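Local structure of hydrolase (4QKU) at residues A59-V65 with V129-Q133; T137-P141 with S188-S192; E333-I337 with V396-G400. The protein probably catalyses the hydrolysis of fumarylacetoacetate to fumarate and acetoacetate, the last step of phenylalanine and tyrosine breakdown. All coordinates share one frame; numbering follows the deposited sequence.

Interaction 1. Residues A59-V65 with V129-Q133; sequences ALGDQIV and VLVAQ
V129, at the end of helix 123-129, brings its carbonyl O beside the CA of V65 just as the chain turns into strand 130-132. This strand is an outer one of the five-stranded antiparallel sheet of the N-terminal domain, and it runs antiparallel to strand 63-65, their N-to-C directions 149° apart. L130 forms a non-hydrogen-bonded pair with V65. Their side chains lie side by side on one face, L130 CD2 4.0 Å from V65 CG2, while the Q63 side chain crosses that of L130 at about a right angle, its OE1 3.7 Å from L130 CB. V131 and I64 make the hydrogen-bonded pair, with I64 N 2.7 Å from V131 O and V131 N 3.0 Å from I64 O. V131 and I64 share the other face, where F47 and W285 also pack against I64. A132 sets its CB against NE2 of Q63, an amide steadied by D62 OD1. Q133 then leaves the strand. Its N bonds D62 O at 3.0 Å and 170°, and the Q133 and I64 side chains cross at about a right angle, Q133 CG 3.6 Å from I64 CG1. With the chain extended beyond CG (chi2 173°), NE2 arrives 2.9 Å from Q63 O, and also makes a weak bond to G61 O. L60 N and Q133 NE2 approach Q63 O from opposite faces of its plane. L60 N belongs to the type II' turn L60-Q63, whose G61 has positive phi. The chemistry therefore implies a turn held from within and from across: Q133 prolongs the pairing beyond A132 by giving both a backbone and a side-chain donor to turn carbonyls.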
# COMPACT_ATOMS: atom_id res chain seq x y z
N ALA B 59 -2.29 -4.25 27.76
CA ALA B 59 -2.47 -5.55 28.36
C ALA B 59 -1.62 -5.63 29.61
O ALA B 59 -0.48 -5.18 29.62
CB ALA B 59 -2.04 -6.65 27.40
N LEU B 60 -2.18 -6.23 30.65
CA LEU B 60 -1.45 -6.50 31.87
C LEU B 60 -2.13 -7.69 32.54
O LEU B 60 -3.33 -7.65 32.85
CB LEU B 60 -1.48 -5.26 32.79
CG LEU B 60 -0.61 -5.32 34.04
CD1 LEU B 60 0.85 -5.59 33.71
CD2 LEU B 60 -0.72 -4.04 34.84
N GLY B 61 -1.36 -8.76 32.77
CA GLY B 61 -1.93 -10.00 33.28
C GLY B 61 -3.04 -10.44 32.34
O GLY B 61 -2.86 -10.44 31.12
N ASP B 62 -4.20 -10.77 32.90
CA ASP B 62 -5.34 -11.21 32.10
C ASP B 62 -6.33 -10.06 31.89
O ASP B 62 -7.47 -10.30 31.51
CB ASP B 62 -6.03 -12.43 32.77
CG ASP B 62 -6.73 -12.09 34.10
OD1 ASP B 62 -6.75 -10.91 34.52
OD2 ASP B 62 -7.28 -13.02 34.74
N GLN B 63 -5.89 -8.84 32.17
CA GLN B 63 -6.71 -7.64 32.11
C GLN B 63 -6.24 -6.72 30.98
O GLN B 63 -5.19 -6.93 30.39
CB GLN B 63 -6.56 -6.85 33.41
CG GLN B 63 -7.00 -7.55 34.67
CD GLN B 63 -8.50 -7.76 34.67
OE1 GLN B 63 -9.28 -6.81 34.65
NE2 GLN B 63 -8.91 -9.03 34.72
N ILE B 64 -7.04 -5.68 30.74
CA ILE B 64 -6.68 -4.57 29.88
C ILE B 64 -6.92 -3.25 30.61
O ILE B 64 -7.96 -3.02 31.20
CB ILE B 64 -7.49 -4.54 28.58
CG1 ILE B 64 -7.26 -5.84 27.80
CG2 ILE B 64 -7.11 -3.34 27.71
CD1 ILE B 64 -8.19 -6.05 26.62
N VAL B 65 -5.92 -2.39 30.52
CA VAL B 65 -6.02 -1.03 31.00
C VAL B 65 -6.72 -0.15 29.94
O VAL B 65 -6.24 0.03 28.82
CB VAL B 65 -4.63 -0.47 31.32
CG1 VAL B 65 -4.74 0.90 31.96
CG2 VAL B 65 -3.91 -1.42 32.28
N VAL B 129 -11.81 1.06 35.14
CA VAL B 129 -10.65 1.27 34.27
C VAL B 129 -9.95 -0.00 33.80
O VAL B 129 -9.04 0.05 32.97
CB VAL B 129 -9.61 2.20 34.92
CG1 VAL B 129 -10.27 3.48 35.39
CG2 VAL B 129 -8.89 1.51 36.06
N LEU B 130 -10.38 -1.14 34.32
CA LEU B 130 -9.82 -2.40 33.90
C LEU B 130 -10.93 -3.25 33.30
O LEU B 130 -12.06 -3.27 33.79
CB LEU B 130 -9.21 -3.13 35.08
CG LEU B 130 -8.08 -2.39 35.79
CD1 LEU B 130 -7.62 -3.19 37.01
CD2 LEU B 130 -6.91 -2.12 34.86
N VAL B 131 -10.56 -3.98 32.25
CA VAL B 131 -11.48 -4.83 31.55
C VAL B 131 -10.78 -6.16 31.33
O VAL B 131 -9.66 -6.19 30.85
CB VAL B 131 -11.85 -4.20 30.20
CG1 VAL B 131 -12.65 -5.18 29.36
CG2 VAL B 131 -12.63 -2.91 30.43
N ALA B 132 -11.44 -7.25 31.67
CA ALA B 132 -10.85 -8.57 31.48
C ALA B 132 -10.72 -8.84 29.98
O ALA B 132 -11.62 -8.50 29.20
CB ALA B 132 -11.68 -9.66 32.16
N GLN B 133 -9.58 -9.41 29.58
CA GLN B 133 -9.35 -9.77 28.19
C GLN B 133 -10.44 -10.70 27.70
O GLN B 133 -10.88 -10.59 26.57
CB GLN B 133 -7.96 -10.39 28.03
CG GLN B 133 -6.85 -9.36 28.15
CD GLN B 133 -5.45 -9.97 28.16
OE1 GLN B 133 -5.16 -10.89 27.39
NE2 GLN B 133 -4.57 -9.46 29.02

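Interaction 2. Residues T137-P141 with S188-S192; sequences TLHLP and SVVVS
L140 and V191 meet where two outer strands of different sheets come together, one from each family region of the fumarylacetoacetase fold. Strand 137-139 borders the antiparallel N-terminal sheet, and strand 189-191 borders the mixed sheet that also carries 280-288. The touching parts run 165° apart, and the CA atoms of L140 and V191 are separated by 5.1 Å. Even so, no hydrogen bond crosses, so the two sheets abut here without merging.

Side-chain to side-chain contact is modest. L140 CD2 sits 4.3 Å from V191 CB and 4.4 Å from V189 CG1. I282 of strand 280-288 packs on the same leucine.

Side chain over backbone carries more of the contact. L140 CD1 comes to 3.5 Å from V189 O, and CD2 reaches the V190-V191 peptide. In return V191 faces segment 137-141 with both its methyls.

The polar end of H139 turns to another partner, its NE2 bonding S48 OG. The side chain of T280, a residue of the sodium site, is about 4 Å from that of V189, while V190 packs on L235 of the second subunit.

The two V191 methyls meet successive residues: CG1 is 3.6 Å from L138 O, and CG2, anti to the backbone N, is 3.5 Å from H139 C.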
# COMPACT_ATOMS: atom_id res chain seq x y z
N THR B 137 -12.96 -7.45 22.89
CA THR B 137 -12.72 -7.84 21.52
C THR B 137 -11.60 -6.99 21.02
O THR B 137 -11.61 -5.77 21.24
CB THR B 137 -13.97 -7.63 20.68
OG1 THR B 137 -15.03 -8.41 21.24
CG2 THR B 137 -13.73 -8.06 19.24
N LEU B 138 -10.62 -7.62 20.38
CA LEU B 138 -9.43 -6.92 19.94
C LEU B 138 -9.47 -6.67 18.45
O LEU B 138 -9.92 -7.51 17.67
CB LEU B 138 -8.18 -7.71 20.29
CG LEU B 138 -8.10 -8.01 21.77
CD1 LEU B 138 -7.09 -9.10 22.03
CD2 LEU B 138 -7.76 -6.73 22.53
N HIS B 139 -8.99 -5.49 18.06
CA HIS B 139 -9.06 -5.04 16.69
C HIS B 139 -7.67 -4.67 16.22
O HIS B 139 -6.71 -4.65 17.02
CB HIS B 139 -9.99 -3.83 16.62
CG HIS B 139 -11.31 -4.04 17.31
ND1 HIS B 139 -12.41 -4.58 16.67
CD2 HIS B 139 -11.70 -3.79 18.58
CE1 HIS B 139 -13.42 -4.63 17.52
NE2 HIS B 139 -13.02 -4.16 18.68
N LEU B 140 -7.53 -4.42 14.92
CA LEU B 140 -6.28 -3.90 14.39
C LEU B 140 -5.81 -2.70 15.20
O LEU B 140 -6.58 -1.73 15.34
CB LEU B 140 -6.46 -3.42 12.96
CG LEU B 140 -6.10 -4.38 11.82
CD1 LEU B 140 -6.05 -3.58 10.53
CD2 LEU B 140 -4.77 -5.07 12.06
N PRO B 141 -4.57 -2.73 15.72
CA PRO B 141 -4.12 -1.69 16.62
C PRO B 141 -3.93 -0.35 15.92
O PRO B 141 -4.09 0.70 16.54
CB PRO B 141 -2.80 -2.23 17.16
CG PRO B 141 -2.36 -3.24 16.17
CD PRO B 141 -3.58 -3.80 15.57
N SER B 188 -5.91 -5.72 3.12
CA SER B 188 -6.22 -7.06 3.52
C SER B 188 -5.42 -7.54 4.74
O SER B 188 -5.46 -8.75 5.08
CB SER B 188 -5.95 -7.99 2.34
OG SER B 188 -4.62 -7.90 1.90
N VAL B 189 -4.71 -6.64 5.43
CA VAL B 189 -4.14 -7.01 6.74
C VAL B 189 -5.25 -6.99 7.79
O VAL B 189 -5.92 -5.96 7.95
CB VAL B 189 -3.05 -6.04 7.23
CG1 VAL B 189 -2.55 -6.47 8.59
CG2 VAL B 189 -1.89 -5.99 6.25
N VAL B 190 -5.40 -8.08 8.52
CA VAL B 190 -6.46 -8.25 9.51
C VAL B 190 -5.88 -8.74 10.84
O VAL B 190 -4.78 -9.31 10.89
CB VAL B 190 -7.51 -9.28 9.06
CG1 VAL B 190 -8.16 -8.86 7.75
CG2 VAL B 190 -6.90 -10.65 8.89
N VAL B 191 -6.66 -8.53 11.91
CA VAL B 191 -6.26 -8.84 13.25
C VAL B 191 -6.46 -10.33 13.53
O VAL B 191 -7.34 -10.99 12.95
CB VAL B 191 -7.08 -7.98 14.26
CG1 VAL B 191 -8.47 -8.55 14.52
CG2 VAL B 191 -6.35 -7.86 15.58
N SER B 192 -5.64 -10.85 14.44
CA SER B 192 -5.75 -12.22 14.96
C SER B 192 -7.18 -12.59 15.24
O SER B 192 -7.93 -11.80 15.81
CB SER B 192 -4.95 -12.37 16.25
OG SER B 192 -4.89 -13.71 16.70

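Interaction 3. Residues E333-I337 with V396-G400; sequences EATSI and VALNG
T335 reaches across to N399 where strand 335-341, part of a large mixed sheet of the C-terminal region, passes the small hairpin of strands 396-397 and 403-404. The touching parts run roughly antiparallel, yet only one direct hydrogen bond joins them, and it is made to a side chain. The conformation of T335 sets up this bond. Its chi1 of -56° places OG1 anti to the carbonyl carbon and CG2 anti to the backbone N, so the two branches divide the work. OG1 accepts from N399 N at 2.9 Å, a bent bond of 131°, while CG2 rests 3.7 Å from A397 O. L398 CD2 lies alongside the same threonine, 4.1 Å from its CB.

The hydroxyl is used twice, because T335 OG1 also donates to a water 2.6 Å away. That water in turn donates to E333 O and to N399 O, tying two backbone carbonyls to one hydroxyl and standing in for a direct backbone pairing.

N399 has its CG anti to the backbone N, which carries the amide across the E333 side chain, ND2 3.2 Å from E333 CG. There ND2 faces the aliphatic CB and CG of the glutamate, while the E333 chain bends at chi2 and leads its carboxylate away; the amide and carboxylate planes stand 40° apart.

At the other end I337, packed also on L385 and L388 of helix 385-388, meets V396. The I337 and V396 side chains cross at about a right angle, I337 CG2 lying 4.1 Å from V396 CG1.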
# COMPACT_ATOMS: atom_id res chain seq x y z
N GLU B 333 -5.80 -30.95 20.71
CA GLU B 333 -4.51 -30.28 20.87
C GLU B 333 -3.94 -29.86 19.52
O GLU B 333 -4.14 -30.52 18.50
CB GLU B 333 -3.51 -31.18 21.62
CG GLU B 333 -2.27 -30.41 22.10
CD GLU B 333 -2.58 -29.30 23.09
OE1 GLU B 333 -3.37 -29.53 24.04
OE2 GLU B 333 -2.00 -28.20 22.92
N ALA B 334 -3.23 -28.74 19.52
CA ALA B 334 -2.52 -28.27 18.34
C ALA B 334 -1.19 -29.00 18.14
O ALA B 334 -0.66 -29.57 19.08
CB ALA B 334 -2.29 -26.77 18.44
N THR B 335 -0.68 -29.00 16.92
CA THR B 335 0.63 -29.56 16.64
C THR B 335 1.63 -28.41 16.47
O THR B 335 1.39 -27.52 15.67
CB THR B 335 0.60 -30.41 15.35
OG1 THR B 335 -0.39 -31.43 15.46
CG2 THR B 335 1.95 -31.06 15.08
N SER B 336 2.73 -28.44 17.22
CA SER B 336 3.84 -27.53 17.04
C SER B 336 4.60 -27.92 15.78
O SER B 336 5.15 -29.01 15.70
CB SER B 336 4.79 -27.59 18.25
OG SER B 336 6.00 -26.89 18.02
N ILE B 337 4.62 -27.06 14.77
CA ILE B 337 5.26 -27.41 13.51
C ILE B 337 6.55 -26.64 13.26
O ILE B 337 7.33 -27.01 12.39
CB ILE B 337 4.28 -27.25 12.32
CG1 ILE B 337 3.86 -25.79 12.13
CG2 ILE B 337 3.06 -28.13 12.52
CD1 ILE B 337 3.07 -25.52 10.85
N VAL B 396 3.79 -33.54 7.33
CA VAL B 396 3.96 -33.35 8.76
C VAL B 396 2.93 -34.20 9.51
O VAL B 396 1.73 -34.08 9.23
CB VAL B 396 3.72 -31.86 9.15
CG1 VAL B 396 3.72 -31.67 10.65
CG2 VAL B 396 4.81 -30.97 8.56
N ALA B 397 3.40 -35.03 10.44
CA ALA B 397 2.52 -35.81 11.31
C ALA B 397 1.88 -34.90 12.34
O ALA B 397 2.55 -34.04 12.89
CB ALA B 397 3.31 -36.91 12.00
N LEU B 398 0.59 -35.05 12.58
CA LEU B 398 -0.09 -34.24 13.59
C LEU B 398 -0.27 -34.96 14.94
O LEU B 398 -0.62 -36.15 15.02
CB LEU B 398 -1.46 -33.82 13.08
CG LEU B 398 -1.55 -33.12 11.73
CD1 LEU B 398 -3.00 -32.77 11.41
CD2 LEU B 398 -0.67 -31.87 11.70
N ASN B 399 -0.03 -34.21 16.00
CA ASN B 399 -0.38 -34.62 17.34
C ASN B 399 -1.86 -34.95 17.36
O ASN B 399 -2.71 -34.09 17.05
CB ASN B 399 -0.08 -33.47 18.30
CG ASN B 399 -0.43 -33.82 19.73
OD1 ASN B 399 -0.20 -34.92 20.17
ND2 ASN B 399 -0.99 -32.86 20.45
N GLY B 400 -2.17 -36.21 17.67
CA GLY B 400 -3.53 -36.70 17.75
C GLY B 400 -3.95 -37.53 16.55
O GLY B 400 -5.12 -37.89 16.42
O HOH W 1 -2.80 -31.48 16.52

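The three contacts follow one another along the chain, each closing before the next opens. Interactions 1 and 2 are neighbours: their centres are 18 Å apart, strands 130-132 and 137-139 are consecutive and form the two outer strands of the same antiparallel sheet, and I64 CD1 touches L138 CD2 at 4.2 Å. Interaction 1 thus lies within the N-terminal sheet, whereas interaction 2 takes that sheet to the C-terminal region near the sodium site. Interaction 3 is separate, its centre 26 Å from interaction 2 and 31 Å from interaction 1, with no touching atoms. It joins a hairpin to another sheet of the C-terminal region, so any coupling to the others would be indirect.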